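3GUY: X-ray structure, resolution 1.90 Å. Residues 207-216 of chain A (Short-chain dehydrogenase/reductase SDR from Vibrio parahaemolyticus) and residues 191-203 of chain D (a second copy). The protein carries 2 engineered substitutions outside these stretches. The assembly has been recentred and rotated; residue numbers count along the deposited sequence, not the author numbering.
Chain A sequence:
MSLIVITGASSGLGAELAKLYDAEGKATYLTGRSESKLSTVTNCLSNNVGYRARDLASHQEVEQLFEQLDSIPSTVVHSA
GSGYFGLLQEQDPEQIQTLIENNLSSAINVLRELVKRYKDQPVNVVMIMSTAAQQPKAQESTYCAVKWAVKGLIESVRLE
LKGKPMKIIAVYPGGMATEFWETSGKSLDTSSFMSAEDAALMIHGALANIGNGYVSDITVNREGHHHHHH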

ATOM      1  N   LEU A 207       1.835 -18.394  14.231  1.00 33.02           N
ATOM      2  CA  LEU A 207       3.189 -18.452  13.685  1.00 32.56           C
ATOM      3  C   LEU A 207       3.609 -19.889  13.528  1.00 33.92           C
ATOM      4  O   LEU A 207       3.468 -20.660  14.459  1.00 34.03           O
ATOM      5  N   ALA A 208       4.091 -20.252  12.337  1.00 34.01           N
ATOM      6  CA  ALA A 208       4.395 -21.634  12.005  1.00 35.24           C
ATOM      7  C   ALA A 208       5.438 -21.714  10.891  1.00 36.27           C
ATOM      8  O   ALA A 208       5.517 -20.840  10.019  1.00 35.23           O
ATOM      9  N   ASN A 209       6.225 -22.779  10.922  1.00 37.20           N
ATOM     10  CA  ASN A 209       7.153 -23.102   9.831  1.00 38.90           C
ATOM     11  C   ASN A 209       6.948 -24.591   9.577  1.00 39.39           C
ATOM     12  O   ASN A 209       7.370 -25.412  10.390  1.00 39.36           O
ATOM     13  N   ILE A 210       6.230 -24.925   8.501  1.00 39.03           N
ATOM     14  CA  ILE A 210       5.894 -26.316   8.135  1.00 39.17           C
ATOM     15  C   ILE A 210       6.401 -26.638   6.721  1.00 39.03           C
ATOM     16  O   ILE A 210       6.073 -25.949   5.744  1.00 38.13           O
ATOM     17  N   GLY A 211       7.225 -27.675   6.615  1.00 38.98           N
ATOM     18  CA  GLY A 211       7.794 -28.071   5.332  1.00 38.93           C
ATOM     19  C   GLY A 211       8.553 -26.973   4.627  1.00 38.80           C
ATOM     20  O   GLY A 211       9.469 -26.384   5.180  1.00 39.31           O
ATOM     21  N   ASN A 212       8.178 -26.677   3.391  1.00 38.64           N
ATOM     22  CA  ASN A 212       8.905 -25.677   2.595  1.00 38.86           C
ATOM     23  C   ASN A 212       8.479 -24.196   2.839  1.00 37.47           C
ATOM     24  O   ASN A 212       8.847 -23.293   2.073  1.00 38.34           O
ATOM     25  N   GLY A 213       7.697 -23.946   3.878  1.00 35.28           N
ATOM     26  CA  GLY A 213       7.029 -22.639   3.992  1.00 33.27           C
ATOM     27  C   GLY A 213       6.828 -22.167   5.412  1.00 31.31           C
ATOM     28  O   GLY A 213       7.050 -22.910   6.359  1.00 30.48           O
ATOM     29  N   TYR A 214       6.426 -20.904   5.544  1.00 27.97           N
ATOM     30  CA  TYR A 214       6.303 -20.278   6.841  1.00 26.77           C
ATOM     31  C   TYR A 214       5.263 -19.165   6.775  1.00 24.60           C
ATOM     32  O   TYR A 214       4.985 -18.629   5.710  1.00 25.43           O
ATOM     33  N   VAL A 215       4.688 -18.838   7.922  1.00 22.99           N
ATOM     34  CA  VAL A 215       3.807 -17.687   8.071  1.00 21.86           C
ATOM     35  C   VAL A 215       4.659 -16.423   8.199  1.00 21.23           C
ATOM     36  O   VAL A 215       5.365 -16.274   9.191  1.00 21.43           O
ATOM     37  N   SER A 216       4.586 -15.552   7.188  1.00 20.05           N
ATOM     38  CA  SER A 216       5.493 -14.382   7.078  1.00 19.04           C
ATOM     39  C   SER A 216       4.904 -13.094   7.637  1.00 17.64           C
ATOM     40  O   SER A 216       5.603 -12.210   8.034  1.00 15.79           O
TER
ATOM     41  N   SER D 191      10.290 -29.419  -3.983  1.00 56.60           N
ATOM     42  CA  SER D 191      10.791 -28.379  -3.076  1.00 56.48           C
ATOM     43  C   SER D 191      10.951 -27.020  -3.773  1.00 55.55           C
ATOM     44  O   SER D 191      11.288 -26.021  -3.133  1.00 56.12           O
ATOM     45  N   SER D 192      10.697 -26.985  -5.078  1.00 54.19           N
ATOM     46  CA  SER D 192      10.464 -25.736  -5.805  1.00 53.34           C
ATOM     47  C   SER D 192       9.320 -24.859  -5.214  1.00 51.97           C
ATOM     48  O   SER D 192       9.281 -23.646  -5.452  1.00 52.00           O
ATOM     49  N   PHE D 193       8.393 -25.487  -4.475  1.00 49.99           N
ATOM     50  CA  PHE D 193       7.146 -24.854  -4.050  1.00 47.99           C
ATOM     51  C   PHE D 193       6.774 -25.175  -2.614  1.00 45.57           C
ATOM     52  O   PHE D 193       7.221 -26.148  -2.043  1.00 44.51           O
ATOM     53  N   MET D 194       5.921 -24.327  -2.054  1.00 43.11           N
ATOM     54  CA  MET D 194       5.192 -24.648  -0.856  1.00 40.89           C
ATOM     55  C   MET D 194       4.083 -25.579  -1.323  1.00 40.11           C
ATOM     56  O   MET D 194       3.276 -25.199  -2.171  1.00 39.70           O
ATOM     57  N   SER D 195       4.043 -26.791  -0.761  1.00 38.84           N
ATOM     58  CA  SER D 195       2.990 -27.751  -1.103  1.00 38.04           C
ATOM     59  C   SER D 195       1.649 -27.249  -0.593  1.00 37.30           C
ATOM     60  O   SER D 195       1.588 -26.616   0.485  1.00 36.06           O
ATOM     61  N   ALA D 196       0.580 -27.582  -1.328  1.00 36.34           N
ATOM     62  CA  ALA D 196      -0.771 -27.324  -0.871  1.00 36.28           C
ATOM     63  C   ALA D 196      -1.069 -27.916   0.512  1.00 36.03           C
ATOM     64  O   ALA D 196      -1.782 -27.294   1.325  1.00 34.74           O
ATOM     65  N   GLU D 197      -0.539 -29.120   0.755  1.00 35.79           N
ATOM     66  CA  GLU D 197      -0.655 -29.800   2.056  1.00 36.53           C
ATOM     67  C   GLU D 197      -0.105 -28.907   3.162  1.00 34.90           C
ATOM     68  O   GLU D 197      -0.767 -28.691   4.153  1.00 33.55           O
ATOM     69  N   ASP D 198       1.100 -28.376   2.981  1.00 34.22           N
ATOM     70  CA  ASP D 198       1.756 -27.600   4.069  1.00 34.17           C
ATOM     71  C   ASP D 198       1.125 -26.217   4.215  1.00 32.55           C
ATOM     72  O   ASP D 198       0.865 -25.772   5.343  1.00 31.86           O
ATOM     73  N   ALA D 199       0.831 -25.560   3.091  1.00 32.00           N
ATOM     74  CA  ALA D 199       0.068 -24.270   3.133  1.00 30.88           C
ATOM     75  C   ALA D 199      -1.226 -24.424   3.881  1.00 29.84           C
ATOM     76  O   ALA D 199      -1.584 -23.602   4.758  1.00 28.12           O
ATOM     77  N   ALA D 200      -1.942 -25.518   3.572  1.00 30.01           N
ATOM     78  CA  ALA D 200      -3.259 -25.743   4.172  1.00 29.12           C
ATOM     79  C   ALA D 200      -3.092 -25.969   5.674  1.00 28.77           C
ATOM     80  O   ALA D 200      -3.907 -25.494   6.441  1.00 27.29           O
ATOM     81  N   LEU D 201      -2.016 -26.660   6.075  1.00 29.11           N
ATOM     82  CA  LEU D 201      -1.749 -26.917   7.522  1.00 29.84           C
ATOM     83  C   LEU D 201      -1.559 -25.601   8.286  1.00 28.37           C
ATOM     84  O   LEU D 201      -2.168 -25.374   9.302  1.00 28.02           O
ATOM     85  N   MET D 202      -0.742 -24.715   7.737  1.00 28.37           N
ATOM     86  CA  MET D 202      -0.511 -23.374   8.331  1.00 27.22           C
ATOM     87  C   MET D 202      -1.728 -22.472   8.362  1.00 27.32           C
ATOM     88  O   MET D 202      -1.959 -21.758   9.380  1.00 27.62           O
ATOM     89  N   ILE D 203      -2.509 -22.475   7.280  1.00 27.17           N
ATOM     90  CA  ILE D 203      -3.706 -21.638   7.172  1.00 27.60           C
ATOM     91  C   ILE D 203      -4.725 -22.143   8.172  1.00 29.10           C
ATOM     92  O   ILE D 203      -5.270 -21.375   8.965  1.00 29.39           O
TER

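The chain D stretch enters the contact as a loop whose polar contacts with chain A run through backbone carbonyls. D:Ser191 and D:Phe193 both offer their O atoms to the amide of A:Asn212, a residue in the type II' turn from A:Ile210 to A:Gly213. With chi1 t, A:Asn212 extends toward chain D and places ND2 2.6 Å from D:Phe193 O in a well-aligned hydrogen bond, and 2.8 Å from D:Ser191 O in a weak one with a more bent angle. The CA-to-CB bond of D:Phe193 points away; chi1 is m.

The CA-to-CB bond of D:Met194 (t, t, p) points sideways, and SD comes to 4.3 Å from A:Gly213 CA; a CB on that glycine would clash with this sulfur. D:Ser195 makes no contact across the interface but is the N-cap of the helix that does: its OG accepts a capping hydrogen bond from D:Asp198 N at 2.8 Å.

D:Asp198, chi1 m, points toward the turn. Its OD1 lies 3.6 Å from A:Ile210 CG2 and its OD2 3.5 Å from A:Gly211 CA, where a CB would clash; the positive phi of A:Gly211 also favours glycine. One helical turn on, D:Leu201, its chi1 between wells at -98°, sets CB 3.8 Å from A:Ile210 CD1. The isoleucine (m, t) reaches D:Met202 as well, its CD1 3.9 Å from D:Met202 CG.

D:Met202 (m, t, m) buries the largest area of any residue here, running across the hairpin. Its CG packs 3.9 Å from A:Ala208 CB and its CB 4.1 Å from A:Val215 CG2, while SD comes within 3.7 Å of A:Tyr214 CA and CE within 3.5 Å of A:Gly213 C. The methionine thus lies against backbone as well as side chains; the CA-to-CB bond of A:Tyr214 points away from chain D. D:Ile203 also points away and takes no part.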

ATOM      1  CB  LEU A 207       4.168 -17.662  14.553  1.00 33.27           C
ATOM      2  CG  LEU A 207       3.916 -16.128  14.563  1.00 31.55           C
ATOM      3  CD1 LEU A 207       4.985 -15.457  15.341  1.00 34.38           C
ATOM      4  CD2 LEU A 207       3.822 -15.500  13.129  1.00 32.77           C
ATOM      5  CB  ALA A 208       3.111 -22.381  11.565  1.00 35.43           C
ATOM      6  CB  ASN A 209       8.597 -22.831  10.226  1.00 39.45           C
ATOM      7  CG  ASN A 209       8.854 -21.360  10.617  1.00 44.94           C
ATOM      8  OD1 ASN A 209       8.538 -20.915  11.752  1.00 49.26           O
ATOM      9  ND2 ASN A 209       9.469 -20.603   9.689  1.00 50.22           N
ATOM     10  CB  ILE A 210       4.382 -26.549   8.193  1.00 39.30           C
ATOM     11  CG1 ILE A 210       3.893 -26.365   9.629  1.00 40.62           C
ATOM     12  CG2 ILE A 210       4.013 -27.935   7.597  1.00 39.85           C
ATOM     13  CD1 ILE A 210       2.456 -26.742   9.825  1.00 41.47           C
ATOM     14  CB  ASN A 212       8.717 -26.005   1.114  1.00 39.48           C
ATOM     15  CG  ASN A 212       9.732 -25.330   0.236  1.00 42.93           C
ATOM     16  OD1 ASN A 212      10.703 -24.727   0.726  1.00 49.56           O
ATOM     17  ND2 ASN A 212       9.524 -25.419  -1.085  1.00 45.39           N
ATOM     18  CB  TYR A 214       7.680 -19.737   7.313  1.00 26.82           C
ATOM     19  CG  TYR A 214       8.167 -18.532   6.584  1.00 26.27           C
ATOM     20  CD1 TYR A 214       8.208 -17.301   7.201  1.00 27.61           C
ATOM     21  CD2 TYR A 214       8.598 -18.614   5.274  1.00 27.98           C
ATOM     22  CE1 TYR A 214       8.620 -16.205   6.532  1.00 27.76           C
ATOM     23  CE2 TYR A 214       9.047 -17.502   4.608  1.00 27.27           C
ATOM     24  CZ  TYR A 214       9.051 -16.319   5.241  1.00 26.44           C
ATOM     25  OH  TYR A 214       9.477 -15.212   4.591  1.00 31.63           O
ATOM     26  CB  VAL A 215       2.918 -17.848   9.286  1.00 21.06           C
ATOM     27  CG1 VAL A 215       2.106 -16.546   9.575  1.00 18.11           C
ATOM     28  CG2 VAL A 215       2.045 -19.112   9.063  1.00 19.50           C
ATOM     29  CB  SER A 216       5.921 -14.178   5.639  1.00 20.31           C
ATOM     30  OG  SER A 216       4.822 -13.929   4.753  1.00 19.69           O
TER
ATOM     31  CB  SER D 191      12.104 -28.817  -2.410  1.00 56.73           C
ATOM     32  OG  SER D 191      12.882 -29.599  -3.303  1.00 58.76           O
ATOM     33  CB  SER D 192      10.118 -26.058  -7.272  1.00 53.56           C
ATOM     34  OG  SER D 192      11.191 -26.708  -7.935  1.00 53.77           O
ATOM     35  CB  PHE D 193       5.979 -25.328  -4.929  1.00 48.41           C
ATOM     36  CG  PHE D 193       6.249 -25.226  -6.395  1.00 51.34           C
ATOM     37  CD1 PHE D 193       6.316 -26.378  -7.190  1.00 54.06           C
ATOM     38  CD2 PHE D 193       6.477 -23.984  -6.982  1.00 53.92           C
ATOM     39  CE1 PHE D 193       6.588 -26.288  -8.555  1.00 55.80           C
ATOM     40  CE2 PHE D 193       6.750 -23.881  -8.343  1.00 55.95           C
ATOM     41  CZ  PHE D 193       6.805 -25.036  -9.134  1.00 56.18           C
ATOM     42  CB  MET D 194       4.606 -23.371  -0.229  1.00 39.96           C
ATOM     43  CG  MET D 194       3.813 -23.578   1.041  1.00 37.11           C
ATOM     44  SD  MET D 194       3.335 -22.059   1.873  1.00 27.06           S
ATOM     45  CE  MET D 194       2.675 -21.048   0.539  1.00 30.01           C
ATOM     46  CB  SER D 195       3.267 -29.120  -0.456  1.00 37.76           C
ATOM     47  OG  SER D 195       2.878 -29.115   0.915  1.00 38.03           O
ATOM     48  CB  ALA D 196      -1.780 -27.814  -1.887  1.00 36.48           C
ATOM     49  CB  GLU D 197       0.112 -31.135   2.018  1.00 37.03           C
ATOM     50  CG  GLU D 197      -0.016 -32.033   3.248  1.00 42.39           C
ATOM     51  CD  GLU D 197       0.638 -33.424   3.042  1.00 45.49           C
ATOM     52  OE1 GLU D 197       1.665 -33.718   3.676  1.00 48.84           O
ATOM     53  OE2 GLU D 197       0.132 -34.227   2.231  1.00 50.67           O
ATOM     54  CB  ASP D 198       3.269 -27.498   3.872  1.00 34.56           C
ATOM     55  CG  ASP D 198       3.961 -28.869   3.953  1.00 36.93           C
ATOM     56  OD1 ASP D 198       3.394 -29.784   4.595  1.00 39.95           O
ATOM     57  OD2 ASP D 198       5.058 -29.008   3.376  1.00 38.38           O
ATOM     58  CB  ALA D 199      -0.222 -23.747   1.703  1.00 31.55           C
ATOM     59  CB  ALA D 200      -3.983 -26.920   3.517  1.00 29.12           C
ATOM     60  CB  LEU D 201      -0.522 -27.840   7.726  1.00 30.33           C
ATOM     61  CG  LEU D 201      -0.804 -29.347   7.956  1.00 34.92           C
ATOM     62  CD1 LEU D 201       0.508 -30.216   7.983  1.00 35.56           C
ATOM     63  CD2 LEU D 201      -1.617 -29.550   9.246  1.00 34.74           C
ATOM     64  CB  MET D 202       0.654 -22.679   7.603  1.00 27.14           C
ATOM     65  CG  MET D 202       1.995 -23.335   7.932  1.00 26.50           C
ATOM     66  SD  MET D 202       3.492 -22.582   7.300  1.00 22.12           S
ATOM     67  CE  MET D 202       3.484 -23.238   5.684  1.00 28.44           C
ATOM     68  CB  ILE D 203      -4.309 -21.603   5.740  1.00 27.42           C
ATOM     69  CG1 ILE D 203      -3.360 -20.851   4.783  1.00 28.99           C
ATOM     70  CG2 ILE D 203      -5.700 -20.916   5.745  1.00 26.14           C
ATOM     71  CD1 ILE D 203      -3.526 -21.089   3.271  1.00 29.28           C
TER